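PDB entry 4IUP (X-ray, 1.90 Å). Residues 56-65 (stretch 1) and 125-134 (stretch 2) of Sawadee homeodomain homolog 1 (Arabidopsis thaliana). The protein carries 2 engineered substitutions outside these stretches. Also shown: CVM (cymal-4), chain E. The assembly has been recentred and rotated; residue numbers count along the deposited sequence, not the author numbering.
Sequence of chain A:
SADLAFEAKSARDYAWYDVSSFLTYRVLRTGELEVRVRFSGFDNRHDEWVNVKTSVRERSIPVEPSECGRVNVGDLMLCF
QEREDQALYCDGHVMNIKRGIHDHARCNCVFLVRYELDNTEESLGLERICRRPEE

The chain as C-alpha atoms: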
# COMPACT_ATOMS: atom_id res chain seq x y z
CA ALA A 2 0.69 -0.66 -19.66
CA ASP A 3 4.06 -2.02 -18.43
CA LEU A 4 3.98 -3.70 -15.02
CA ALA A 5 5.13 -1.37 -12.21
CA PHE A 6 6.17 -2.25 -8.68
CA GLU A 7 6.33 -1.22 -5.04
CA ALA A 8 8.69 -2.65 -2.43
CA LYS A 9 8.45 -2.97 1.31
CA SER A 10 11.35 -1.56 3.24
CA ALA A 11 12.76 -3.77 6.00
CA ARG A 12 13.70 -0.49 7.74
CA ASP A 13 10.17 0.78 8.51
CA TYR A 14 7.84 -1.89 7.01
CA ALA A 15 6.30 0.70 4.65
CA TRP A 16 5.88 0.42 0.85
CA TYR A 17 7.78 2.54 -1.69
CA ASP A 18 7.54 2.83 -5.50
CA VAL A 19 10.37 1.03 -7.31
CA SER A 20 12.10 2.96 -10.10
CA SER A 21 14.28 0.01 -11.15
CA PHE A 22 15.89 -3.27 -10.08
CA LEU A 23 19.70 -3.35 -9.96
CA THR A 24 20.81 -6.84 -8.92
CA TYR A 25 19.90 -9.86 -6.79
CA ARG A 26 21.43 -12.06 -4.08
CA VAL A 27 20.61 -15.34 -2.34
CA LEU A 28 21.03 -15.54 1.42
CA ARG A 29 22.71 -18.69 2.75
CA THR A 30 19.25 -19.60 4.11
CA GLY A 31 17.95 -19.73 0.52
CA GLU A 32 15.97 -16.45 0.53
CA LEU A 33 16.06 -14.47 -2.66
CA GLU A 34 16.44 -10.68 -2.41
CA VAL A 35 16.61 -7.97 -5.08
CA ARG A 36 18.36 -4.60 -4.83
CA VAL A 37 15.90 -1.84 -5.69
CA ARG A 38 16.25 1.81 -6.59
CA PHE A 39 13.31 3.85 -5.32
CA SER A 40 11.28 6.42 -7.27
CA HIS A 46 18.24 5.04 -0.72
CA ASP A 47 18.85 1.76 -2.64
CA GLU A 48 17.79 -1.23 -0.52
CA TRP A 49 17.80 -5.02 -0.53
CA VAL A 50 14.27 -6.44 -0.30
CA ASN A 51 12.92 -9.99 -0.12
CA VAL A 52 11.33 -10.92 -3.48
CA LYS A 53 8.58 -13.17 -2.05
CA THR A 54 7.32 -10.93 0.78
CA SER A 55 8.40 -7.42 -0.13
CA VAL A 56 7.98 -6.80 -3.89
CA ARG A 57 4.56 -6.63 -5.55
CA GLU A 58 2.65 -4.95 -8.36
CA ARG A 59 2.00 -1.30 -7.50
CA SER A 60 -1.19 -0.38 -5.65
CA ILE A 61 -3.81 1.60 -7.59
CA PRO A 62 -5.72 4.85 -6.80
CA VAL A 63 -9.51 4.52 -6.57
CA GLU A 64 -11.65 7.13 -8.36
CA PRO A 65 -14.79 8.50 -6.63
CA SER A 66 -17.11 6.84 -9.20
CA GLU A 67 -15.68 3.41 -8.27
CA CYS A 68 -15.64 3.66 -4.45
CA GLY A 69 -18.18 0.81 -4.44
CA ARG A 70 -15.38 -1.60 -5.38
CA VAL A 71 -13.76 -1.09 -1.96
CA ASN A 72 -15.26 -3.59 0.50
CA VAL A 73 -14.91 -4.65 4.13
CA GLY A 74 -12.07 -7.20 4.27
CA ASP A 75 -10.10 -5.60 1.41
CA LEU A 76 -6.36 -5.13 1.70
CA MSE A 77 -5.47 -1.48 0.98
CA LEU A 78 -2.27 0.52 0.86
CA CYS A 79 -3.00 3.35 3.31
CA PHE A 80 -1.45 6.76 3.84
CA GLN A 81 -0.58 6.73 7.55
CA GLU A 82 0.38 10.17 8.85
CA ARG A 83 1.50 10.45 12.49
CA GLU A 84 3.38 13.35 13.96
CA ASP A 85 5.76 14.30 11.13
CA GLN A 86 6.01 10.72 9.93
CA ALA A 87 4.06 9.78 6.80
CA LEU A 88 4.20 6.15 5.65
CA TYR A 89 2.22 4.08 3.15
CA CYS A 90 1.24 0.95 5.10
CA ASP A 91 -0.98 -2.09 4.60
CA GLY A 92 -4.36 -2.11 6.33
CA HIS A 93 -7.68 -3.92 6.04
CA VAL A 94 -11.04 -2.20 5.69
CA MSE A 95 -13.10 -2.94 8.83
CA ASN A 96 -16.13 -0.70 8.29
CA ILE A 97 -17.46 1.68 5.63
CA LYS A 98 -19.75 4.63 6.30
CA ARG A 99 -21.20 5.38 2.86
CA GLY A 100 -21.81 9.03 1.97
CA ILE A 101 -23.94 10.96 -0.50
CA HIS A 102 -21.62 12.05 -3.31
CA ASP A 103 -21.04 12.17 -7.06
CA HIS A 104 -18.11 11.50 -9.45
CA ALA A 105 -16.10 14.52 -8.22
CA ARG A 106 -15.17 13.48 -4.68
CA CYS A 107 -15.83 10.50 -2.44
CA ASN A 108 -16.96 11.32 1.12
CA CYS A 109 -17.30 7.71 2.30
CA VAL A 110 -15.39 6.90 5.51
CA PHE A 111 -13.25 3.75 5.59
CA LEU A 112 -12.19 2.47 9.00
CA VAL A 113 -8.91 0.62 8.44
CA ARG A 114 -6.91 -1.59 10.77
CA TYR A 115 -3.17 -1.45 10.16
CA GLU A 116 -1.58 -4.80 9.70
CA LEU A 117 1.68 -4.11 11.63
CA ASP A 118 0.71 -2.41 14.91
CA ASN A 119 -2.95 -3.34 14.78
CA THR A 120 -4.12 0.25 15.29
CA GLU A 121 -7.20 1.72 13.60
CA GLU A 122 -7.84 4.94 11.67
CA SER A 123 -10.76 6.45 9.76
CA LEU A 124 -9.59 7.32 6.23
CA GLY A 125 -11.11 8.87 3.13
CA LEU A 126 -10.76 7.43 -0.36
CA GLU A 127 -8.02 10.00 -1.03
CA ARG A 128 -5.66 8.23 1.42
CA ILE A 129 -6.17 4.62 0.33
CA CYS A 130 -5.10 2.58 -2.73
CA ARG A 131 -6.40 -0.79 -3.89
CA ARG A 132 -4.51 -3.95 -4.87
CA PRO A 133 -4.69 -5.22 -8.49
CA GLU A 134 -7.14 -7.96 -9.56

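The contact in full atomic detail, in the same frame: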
# COMPACT_ATOMS: atom_id res chain seq x y z
N VAL A 56 8.13 -7.41 -2.56
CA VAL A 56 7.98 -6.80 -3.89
C VAL A 56 6.65 -7.25 -4.47
O VAL A 56 6.35 -8.44 -4.48
CB VAL A 56 9.11 -7.21 -4.87
CG1 VAL A 56 8.92 -6.55 -6.24
CG2 VAL A 56 10.49 -6.86 -4.32
N ARG A 57 5.84 -6.30 -4.94
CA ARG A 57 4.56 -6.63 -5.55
C ARG A 57 4.18 -5.59 -6.59
O ARG A 57 4.77 -4.50 -6.64
CB ARG A 57 3.45 -6.75 -4.50
CG ARG A 57 3.11 -5.44 -3.79
CD ARG A 57 2.17 -5.65 -2.60
NE ARG A 57 1.78 -4.36 -2.02
CZ ARG A 57 1.21 -4.21 -0.83
NH1 ARG A 57 0.93 -5.27 -0.07
NH2 ARG A 57 0.90 -2.99 -0.41
N GLU A 58 3.19 -5.91 -7.41
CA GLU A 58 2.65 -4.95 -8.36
C GLU A 58 2.11 -3.75 -7.59
O GLU A 58 1.52 -3.91 -6.52
CB GLU A 58 1.55 -5.60 -9.21
CG GLU A 58 1.10 -4.76 -10.40
CD GLU A 58 0.11 -5.49 -11.29
OE1 GLU A 58 -0.47 -4.83 -12.19
OE2 GLU A 58 -0.11 -6.72 -11.10
N ARG A 59 2.31 -2.57 -8.16
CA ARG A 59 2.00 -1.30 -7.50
C ARG A 59 0.51 -1.19 -7.22
O ARG A 59 -0.31 -1.60 -8.03
CB ARG A 59 2.46 -0.15 -8.39
CG ARG A 59 2.45 1.23 -7.73
CD ARG A 59 3.17 2.25 -8.60
NE ARG A 59 4.60 1.97 -8.71
CZ ARG A 59 5.42 2.54 -9.59
NH1 ARG A 59 4.96 3.44 -10.46
NH2 ARG A 59 6.71 2.22 -9.61
N SER A 60 0.19 -0.64 -6.05
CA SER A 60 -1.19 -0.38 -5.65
C SER A 60 -1.78 0.71 -6.55
O SER A 60 -1.03 1.42 -7.22
CB SER A 60 -1.24 0.03 -4.17
OG SER A 60 -0.80 -1.05 -3.35
N ILE A 61 -3.10 0.81 -6.58
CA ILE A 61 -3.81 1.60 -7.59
C ILE A 61 -4.79 2.60 -6.93
O ILE A 61 -5.57 2.21 -6.07
CB ILE A 61 -4.59 0.66 -8.55
CG1 ILE A 61 -3.64 -0.34 -9.23
CG2 ILE A 61 -5.40 1.46 -9.59
CD1 ILE A 61 -4.33 -1.46 -10.00
N PRO A 62 -4.74 3.89 -7.34
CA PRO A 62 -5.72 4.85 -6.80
C PRO A 62 -7.16 4.48 -7.18
O PRO A 62 -7.38 3.89 -8.24
CB PRO A 62 -5.31 6.18 -7.45
CG PRO A 62 -3.85 6.00 -7.78
CD PRO A 62 -3.79 4.56 -8.25
N VAL A 63 -8.10 4.81 -6.32
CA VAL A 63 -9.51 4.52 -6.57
C VAL A 63 -10.22 5.85 -6.85
O VAL A 63 -10.13 6.78 -6.06
CB VAL A 63 -10.16 3.79 -5.37
CG1 VAL A 63 -11.61 3.40 -5.69
CG2 VAL A 63 -9.36 2.52 -5.02
N GLU A 64 -10.91 5.93 -7.99
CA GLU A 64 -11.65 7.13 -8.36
C GLU A 64 -13.01 7.20 -7.65
O GLU A 64 -13.59 6.15 -7.33
CB GLU A 64 -11.84 7.21 -9.88
CG GLU A 64 -10.52 7.33 -10.68
CD GLU A 64 -9.66 8.52 -10.26
OE1 GLU A 64 -10.21 9.65 -10.14
OE2 GLU A 64 -8.44 8.34 -10.06
N PRO A 65 -13.52 8.41 -7.39
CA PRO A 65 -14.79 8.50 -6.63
C PRO A 65 -15.93 7.66 -7.21
O PRO A 65 -16.69 7.06 -6.44
CB PRO A 65 -15.12 9.99 -6.68
CG PRO A 65 -13.78 10.65 -6.79
CD PRO A 65 -12.97 9.75 -7.67
N GLY A 125 -10.34 8.63 4.34
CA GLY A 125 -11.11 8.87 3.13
C GLY A 125 -10.49 8.14 1.96
O GLY A 125 -9.36 7.62 2.04
N LEU A 126 -11.23 8.09 0.85
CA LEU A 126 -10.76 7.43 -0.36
C LEU A 126 -9.43 8.01 -0.84
O LEU A 126 -8.61 7.31 -1.43
CB LEU A 126 -11.81 7.53 -1.48
CG LEU A 126 -11.61 6.56 -2.65
CD1 LEU A 126 -11.77 5.12 -2.19
CD2 LEU A 126 -12.57 6.89 -3.80
N GLU A 127 -9.21 9.29 -0.55
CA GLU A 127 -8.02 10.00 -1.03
C GLU A 127 -6.72 9.58 -0.32
O GLU A 127 -5.63 10.03 -0.70
CB GLU A 127 -8.23 11.52 -0.94
CG GLU A 127 -8.07 12.15 0.46
CD GLU A 127 -9.23 11.86 1.42
OE1 GLU A 127 -10.31 11.41 0.99
OE2 GLU A 127 -9.04 12.11 2.64
N ARG A 128 -6.83 8.73 0.70
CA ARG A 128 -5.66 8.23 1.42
C ARG A 128 -5.49 6.71 1.34
O ARG A 128 -4.69 6.13 2.06
CB ARG A 128 -5.69 8.68 2.89
CG ARG A 128 -5.56 10.19 3.04
CD ARG A 128 -5.04 10.65 4.40
NE ARG A 128 -4.85 12.10 4.35
CZ ARG A 128 -4.02 12.80 5.12
NH1 ARG A 128 -3.27 12.21 6.06
NH2 ARG A 128 -3.95 14.11 4.96
N ILE A 129 -6.25 6.07 0.46
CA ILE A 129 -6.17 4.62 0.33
C ILE A 129 -6.04 4.20 -1.14
O ILE A 129 -6.60 4.83 -2.04
CB ILE A 129 -7.34 3.89 1.04
CG1 ILE A 129 -8.70 4.25 0.43
CG2 ILE A 129 -7.34 4.18 2.56
CD1 ILE A 129 -9.88 3.50 1.07
N CYS A 130 -5.27 3.13 -1.38
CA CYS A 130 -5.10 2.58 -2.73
C CYS A 130 -5.42 1.10 -2.72
O CYS A 130 -5.15 0.41 -1.75
CB CYS A 130 -3.66 2.77 -3.21
SG CYS A 130 -3.30 4.43 -3.83
N ARG A 131 -5.98 0.60 -3.82
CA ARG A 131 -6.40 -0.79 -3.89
C ARG A 131 -5.29 -1.67 -4.47
O ARG A 131 -4.36 -1.18 -5.10
CB ARG A 131 -7.70 -0.95 -4.70
CG ARG A 131 -7.56 -0.68 -6.21
CD ARG A 131 -8.82 -1.08 -6.96
NE ARG A 131 -8.73 -0.75 -8.39
CZ ARG A 131 -8.21 -1.56 -9.32
NH1 ARG A 131 -7.74 -2.76 -8.99
NH2 ARG A 131 -8.18 -1.17 -10.58
N ARG A 132 -5.41 -2.98 -4.26
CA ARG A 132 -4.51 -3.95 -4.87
C ARG A 132 -5.09 -4.34 -6.23
O ARG A 132 -6.31 -4.24 -6.42
CB ARG A 132 -4.39 -5.20 -3.98
CG ARG A 132 -3.84 -4.93 -2.56
CD ARG A 132 -2.36 -4.51 -2.56
NE ARG A 132 -1.55 -5.38 -3.41
CZ ARG A 132 -0.73 -4.97 -4.37
NH1 ARG A 132 -0.55 -3.68 -4.62
NH2 ARG A 132 -0.06 -5.87 -5.09
N PRO A 133 -4.23 -4.75 -7.18
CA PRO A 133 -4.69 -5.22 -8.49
C PRO A 133 -5.54 -6.48 -8.38
O PRO A 133 -5.47 -7.20 -7.37
CB PRO A 133 -3.38 -5.57 -9.22
CG PRO A 133 -2.31 -4.84 -8.50
CD PRO A 133 -2.75 -4.78 -7.07
N GLU A 134 -6.34 -6.74 -9.42
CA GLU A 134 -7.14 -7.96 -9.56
C GLU A 134 -8.41 -7.89 -8.72
O GLU A 134 -9.44 -7.40 -9.19
CB GLU A 134 -6.31 -9.22 -9.23
CG GLU A 134 -7.11 -10.45 -8.80
CD GLU A 134 -7.34 -11.43 -9.93
OE1 GLU A 134 -8.51 -11.70 -10.25
OE2 GLU A 134 -6.34 -11.94 -10.50
C1 CVM E . 7.89 -10.45 -8.77
C2 CVM E . 9.05 -9.50 -8.50
C3 CVM E . 9.54 -8.86 -9.80
C4 CVM E . 11.06 -8.97 -9.91
C6 CVM E . 11.66 -8.21 -11.10
C7 CVM E . 12.37 -9.19 -12.04
C8 CVM E . 12.70 -8.58 -13.42
C9 CVM E . 12.62 -7.04 -13.43
C10 CVM E . 11.25 -6.52 -12.96
C11 CVM E . 10.60 -7.41 -11.88
O12 CVM E . 6.66 -9.76 -8.48
C13 CVM E . 5.91 -10.34 -7.38
O14 CVM E . 6.46 -11.58 -6.82
C15 CVM E . 5.73 -12.03 -5.64
C16 CVM E . 4.22 -12.20 -5.89
C17 CVM E . 3.57 -11.08 -6.73
C18 CVM E . 4.48 -10.59 -7.87
C19 CVM E . 6.31 -13.36 -5.12
O20 CVM E . 6.89 -14.11 -6.20
O21 CVM E . 2.33 -11.55 -7.28
O22 CVM E . 3.95 -9.38 -8.42
O23 CVM E . 3.55 -12.23 -4.62
O HOH W 1 -9.09 1.82 -9.08
O HOH W 2 -7.43 6.29 -4.13

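Residues 56-65 and 125-134 bury 709 Å² between them, and the largest shares fall to Arg132 (97 Å²), Ile61 (86 Å²) and Arg131 (86 Å²).

The CA-to-CB bond of Arg132 points away from stretch 1, yet three successive m rotamers (chi1 -60°, chi2 -68°, chi3 -48°) fold the chain back so that its guanidinium reaches the opposing backbone. There Arg132 NH1 and NH2 both donate to Glu58 O, at 2.8 and 2.9 Å, and Arg132 NH1 also donates to Ser60 OG at 2.9 Å. These acceptors lie at the guanidinium edge, near its plane, where the N-H bonds point. Over one face lies Arg57, whose guanidinium stacks on it with centres 4.1 Å apart and planes at 16°. The two charges are alike, but Arg57 has hydrogen-bond partners elsewhere in the structure, and flat stacking leaves the edges of both groups free to donate.

Ile61 and Arg131 form an antiparallel, hydrogen-bonded pair: Ile61 N donates to Arg131 O and Arg131 N to Ile61 O, both at 2.8 Å, with angles of 153° and 155°. Their side chains share one face of the sheet. Ile61 CD1 lies over a face of the Arg131 guanidinium, 3.8 Å from Arg131 NH1, and 4.2 Å from Pro133 CG, so one aliphatic tip meets both a flat cation and a proline ring. Water 1 links the strands further, donating to Pro62 O (2.8 Å) and accepting from Arg131 NE (2.7 Å).

Pro62 faces Cys130 in a non-hydrogen-bonded position, where its lack of an N-H costs no bond between the strands. Apolar packing follows. Val63, buried and directed toward stretch 2, places CB 3.8 Å from Leu126 CD1; Leu126, also buried, points back toward it. Branched, uncharged side chains suit this apolar contact. Water 2 accepts from Val63 N and lies 2.7 Å from both Val63 N and Ile129 O, joining the two backbones.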